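PDB 5V9X: ATP-dependent DNA helicase from Mycobacterium smegmatis, which couples ATP hydrolysis to movement along single-stranded DNA in the 3'-to-5' direction, unwinding RNA:DNA hybrids. Local coordinates for residues D435-A440 with A635-L640; R670-R673 with V678-S681. All coordinates share one frame; numbering follows the deposited sequence.

Interaction 1 of 2, residues D435-A440 with A635-L640; sequences DLIGCA and AFTGEL
Ile437 and Thr637 have the nearest CA atoms of two helix segments, 7.5 Å apart; the segment axes approach to 10.9 Å, with their N-to-C directions at 104°. Phe636 does most of the bridging. Its CG stands anti to the backbone N (chi1 169°), which sends the ring off its own helix and across to residues 435-440. There the far end of the ring meets the methyl of Ala440, with CB 3.6 Å from Phe636 CZ, while the CD2-CE2 side lies against Ile437, whose CG2 is 3.8 Å from Phe636 CD2. Both carbons approach the ring obliquely. On one face Leu640, a turn further along the same helix, lays its CD1 3.5 Å above the ring plane, toward the rim. Ile437 uses the same CG2 methyl twice: it also sits 3.8 Å from Thr637 OG1, the two side chains crossing at about a right angle. That hydroxyl is bonded back to Val633 O on its own helix, so it can lie in an apolar interface and still have a polar partner. Helix 661-676 adds Leu665 and Leu668 against Ile437 and Leu669 against Thr637, and Met655 packs on Phe636. All four touching residues are buried. This is steep helix-on-helix packing by one aromatic ring, the methyl of Ala440 and the beta-branched Ile437 and Thr637. It joins helix 433-448, which follows strand 424-429 in the parallel sheet of the second RecA-like domain, to helix 627-640, which precedes helix 645-653 and edge strand 657-659 of that sheet.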
loop_
_atom_site.group_PDB
_atom_site.type_symbol
_atom_site.label_atom_id
_atom_site.label_comp_id
_atom_site.label_asym_id
_atom_site.label_seq_id
_atom_site.Cartn_x
_atom_site.Cartn_y
_atom_site.Cartn_z
ATOM N N ASP A 435 6.110 5.745 19.014
ATOM C CA ASP A 435 5.179 6.113 17.955
ATOM C C ASP A 435 5.055 7.627 17.839
ATOM O O ASP A 435 4.779 8.143 16.750
ATOM C CB ASP A 435 3.812 5.481 18.208
ATOM C CG ASP A 435 2.862 5.653 17.035
ATOM O OD1 ASP A 435 3.336 5.917 15.911
ATOM O OD2 ASP A 435 1.636 5.530 17.241
ATOM N N LEU A 436 5.260 8.348 18.944
ATOM C CA LEU A 436 5.218 9.807 18.905
ATOM C C LEU A 436 6.269 10.362 17.952
ATOM O O LEU A 436 6.001 11.308 17.201
ATOM C CB LEU A 436 5.408 10.370 20.313
ATOM C CG LEU A 436 5.615 11.875 20.481
ATOM C CD1 LEU A 436 4.417 12.648 19.963
ATOM C CD2 LEU A 436 5.886 12.210 21.939
ATOM N N ILE A 437 7.471 9.783 17.966
ATOM C CA ILE A 437 8.492 10.164 16.994
ATOM C C ILE A 437 8.036 9.814 15.584
ATOM O O ILE A 437 8.274 10.569 14.632
ATOM C CB ILE A 437 9.833 9.491 17.339
ATOM C CG1 ILE A 437 10.333 9.966 18.704
ATOM C CG2 ILE A 437 10.866 9.767 16.257
ATOM C CD1 ILE A 437 11.468 9.135 19.255
ATOM N N GLY A 438 7.367 8.670 15.427
ATOM C CA GLY A 438 6.877 8.283 14.113
ATOM C C GLY A 438 5.853 9.256 13.559
ATOM O O GLY A 438 5.904 9.622 12.383
ATOM N N CYS A 439 4.910 9.689 14.400
ATOM C CA CYS A 439 3.914 10.659 13.957
ATOM C C CYS A 439 4.548 12.015 13.673
ATOM O O CYS A 439 4.143 12.710 12.732
ATOM C CB CYS A 439 2.811 10.799 15.006
ATOM S SG CYS A 439 1.898 9.279 15.349
ATOM N N ALA A 440 5.539 12.411 14.475
ATOM C CA ALA A 440 6.174 13.712 14.285
ATOM C C ALA A 440 6.918 13.776 12.956
ATOM O O ALA A 440 6.723 14.712 12.170
ATOM C CB ALA A 440 7.119 14.010 15.450
ATOM N N ALA A 635 17.659 11.404 11.863
ATOM C CA ALA A 635 18.051 12.808 11.827
ATOM C C ALA A 635 17.113 13.672 12.659
ATOM O O ALA A 635 17.535 14.697 13.206
ATOM C CB ALA A 635 18.095 13.302 10.381
ATOM N N PHE A 636 15.841 13.280 12.761
ATOM C CA PHE A 636 14.919 13.985 13.644
ATOM C C PHE A 636 15.240 13.704 15.105
ATOM O O PHE A 636 15.242 14.620 15.935
ATOM C CB PHE A 636 13.477 13.583 13.317
ATOM C CG PHE A 636 12.462 14.039 14.335
ATOM C CD1 PHE A 636 11.800 15.246 14.183
ATOM C CD2 PHE A 636 12.151 13.246 15.433
ATOM C CE1 PHE A 636 10.859 15.659 15.114
ATOM C CE2 PHE A 636 11.215 13.659 16.366
ATOM C CZ PHE A 636 10.568 14.865 16.206
ATOM N N THR A 637 15.501 12.438 15.440
ATOM C CA THR A 637 15.789 12.079 16.824
ATOM C C THR A 637 17.079 12.732 17.299
ATOM O O THR A 637 17.134 13.304 18.394
ATOM C CB THR A 637 15.870 10.559 16.966
ATOM O OG1 THR A 637 14.626 9.973 16.562
ATOM C CG2 THR A 637 16.165 10.174 18.407
ATOM N N GLY A 638 18.131 12.657 16.483
ATOM C CA GLY A 638 19.388 13.283 16.859
ATOM C C GLY A 638 19.260 14.785 17.028
ATOM O O GLY A 638 19.737 15.354 18.012
ATOM N N GLU A 639 18.599 15.446 16.072
ATOM C CA GLU A 639 18.498 16.903 16.111
ATOM C C GLU A 639 17.768 17.377 17.360
ATOM O O GLU A 639 18.279 18.218 18.109
ATOM C CB GLU A 639 17.796 17.421 14.856
ATOM C CG GLU A 639 17.607 18.932 14.855
ATOM C CD GLU A 639 17.161 19.474 13.513
ATOM O OE1 GLU A 639 15.990 19.887 13.395
ATOM O OE2 GLU A 639 17.986 19.488 12.574
ATOM N N LEU A 640 16.568 16.846 17.605
ATOM C CA LEU A 640 15.762 17.339 18.715
ATOM C C LEU A 640 16.290 16.889 20.072
ATOM O O LEU A 640 15.983 17.530 21.083
ATOM C CB LEU A 640 14.305 16.911 18.542
ATOM C CG LEU A 640 13.486 17.804 17.600
ATOM C CD1 LEU A 640 13.776 17.505 16.132
ATOM C CD2 LEU A 640 12.000 17.694 17.894
#

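Interaction 2 of 2, residues R670-R673 with V678-S681; sequences REQR and VVPS
Gln672 carries its CG anti to the backbone N (chi1 -176°), which brings that carbon to Val679 and Pro680, and the bend at chi2 (63°) turns the amide toward residues 864-866. Val679, with chi1 -49°, holds CG1 anti to its carbonyl carbon, and this methyl reaches back to the helix. It touches Gln672 CG at 4.0 Å, the two side chains crossing at a slant, and rests on the backbone of the next residue, with Val679 CG1 3.9 Å from Arg673 N. Arg673 adds its CB, 4.1 Å from Val679 CG1, but the rest of its chain leads away. Pro680 is a looser neighbour, its CD 4.3 Å from Gln672 CG. The polar groups of Gln672 are engaged outside the pair: OE1 accepts from Phe866 N, and NE2 makes a weak bond to Ser864 OG. Thr676 OG1 lies in bonding reach of both Gln672 O and Val678 O, and its single proton must be shared or alternate between these carbonyls of helix and loop. Between the two segments themselves the chemistry is therefore van der Waals contact, mostly between hydrocarbon groups, which sets little direction, whereas the amide's bonds near the start of helix 865-870 probably fix how the glutamine is turned.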
loop_
_atom_site.group_PDB
_atom_site.type_symbol
_atom_site.label_atom_id
_atom_site.label_comp_id
_atom_site.label_asym_id
_atom_site.label_seq_id
_atom_site.Cartn_x
_atom_site.Cartn_y
_atom_site.Cartn_z
ATOM N N ARG A 670 15.350 12.659 26.634
ATOM C CA ARG A 670 16.185 12.836 27.818
ATOM C C ARG A 670 16.488 11.497 28.476
ATOM O O ARG A 670 17.652 11.174 28.745
ATOM C CB ARG A 670 15.503 13.785 28.807
ATOM C CG ARG A 670 16.274 13.972 30.103
ATOM C CD ARG A 670 15.628 15.000 31.019
ATOM N NE ARG A 670 14.235 14.687 31.327
ATOM C CZ ARG A 670 13.849 13.735 32.173
ATOM N NH1 ARG A 670 14.749 12.986 32.793
ATOM N NH2 ARG A 670 12.557 13.529 32.393
ATOM N N GLU A 671 15.450 10.694 28.730
ATOM C CA GLU A 671 15.652 9.398 29.374
ATOM C C GLU A 671 16.499 8.471 28.512
ATOM O O GLU A 671 17.344 7.732 29.030
ATOM C CB GLU A 671 14.308 8.745 29.685
ATOM C CG GLU A 671 13.502 9.433 30.769
ATOM C CD GLU A 671 12.247 8.661 31.120
ATOM O OE1 GLU A 671 12.293 7.412 31.105
ATOM O OE2 GLU A 671 11.212 9.299 31.399
ATOM N N GLN A 672 16.276 8.479 27.195
ATOM C CA GLN A 672 17.116 7.681 26.309
ATOM C C GLN A 672 18.555 8.173 26.341
ATOM O O GLN A 672 19.497 7.372 26.308
ATOM C CB GLN A 672 16.572 7.717 24.882
ATOM C CG GLN A 672 17.340 6.828 23.919
ATOM C CD GLN A 672 17.258 5.364 24.301
ATOM O OE1 GLN A 672 16.228 4.896 24.779
ATOM N NE2 GLN A 672 18.349 4.636 24.100
ATOM N N ARG A 673 18.741 9.492 26.411
ATOM C CA ARG A 673 20.081 10.049 26.550
ATOM C C ARG A 673 20.695 9.666 27.893
ATOM O O ARG A 673 21.885 9.343 27.967
ATOM C CB ARG A 673 20.023 11.570 26.384
ATOM C CG ARG A 673 21.234 12.188 25.705
ATOM C CD ARG A 673 20.989 13.648 25.336
ATOM N NE ARG A 673 20.539 14.445 26.475
ATOM C CZ ARG A 673 19.304 14.921 26.618
ATOM N NH1 ARG A 673 18.387 14.689 25.688
ATOM N NH2 ARG A 673 18.987 15.635 27.690
ATOM N N VAL A 678 24.000 8.704 24.471
ATOM C CA VAL A 678 23.581 9.338 23.229
ATOM C C VAL A 678 22.353 8.605 22.710
ATOM O O VAL A 678 22.046 7.485 23.126
ATOM C CB VAL A 678 24.699 9.337 22.164
ATOM C CG1 VAL A 678 25.933 10.065 22.683
ATOM C CG2 VAL A 678 25.045 7.908 21.759
ATOM N N VAL A 679 21.653 9.246 21.782
ATOM C CA VAL A 679 20.453 8.647 21.203
ATOM C C VAL A 679 20.749 8.181 19.782
ATOM O O VAL A 679 21.544 8.810 19.067
ATOM C CB VAL A 679 19.261 9.620 21.242
ATOM C CG1 VAL A 679 19.113 10.224 22.635
ATOM C CG2 VAL A 679 19.396 10.708 20.183
ATOM N N PRO A 680 20.153 7.075 19.347
ATOM C CA PRO A 680 20.369 6.606 17.974
ATOM C C PRO A 680 19.880 7.630 16.963
ATOM O O PRO A 680 18.926 8.371 17.208
ATOM C CB PRO A 680 19.544 5.315 17.906
ATOM C CG PRO A 680 19.351 4.911 19.330
ATOM C CD PRO A 680 19.306 6.159 20.126
ATOM N N SER A 681 20.548 7.665 15.813
ATOM C CA SER A 681 20.238 8.649 14.788
ATOM C C SER A 681 20.745 8.136 13.447
ATOM O O SER A 681 21.261 7.020 13.338
ATOM C CB SER A 681 20.852 10.010 15.125
ATOM O OG SER A 681 22.260 9.980 14.966
#

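Following the chain, helix 433-448 comes first, and interaction 1 closes a long excursion of 194 residues when helix 627-640 packs against it. Interaction 2 comes later and is local: helix 661-676 ends and the chain folds back on it within a few residues, on the way to strand 684-691. The two are in series, neither enclosing nor crossing the other, yet their centres lie 11 Å apart and they touch. Thr637 CG2 packs 3.7 Å from Val679 CG2, and Gly638 CA lies 4.0 Å from Ser681 CB. Helix 627-640 thus touches both helix 433-448 and the 678-681 loop, which leads into strand 684-691 of the mixed sheet.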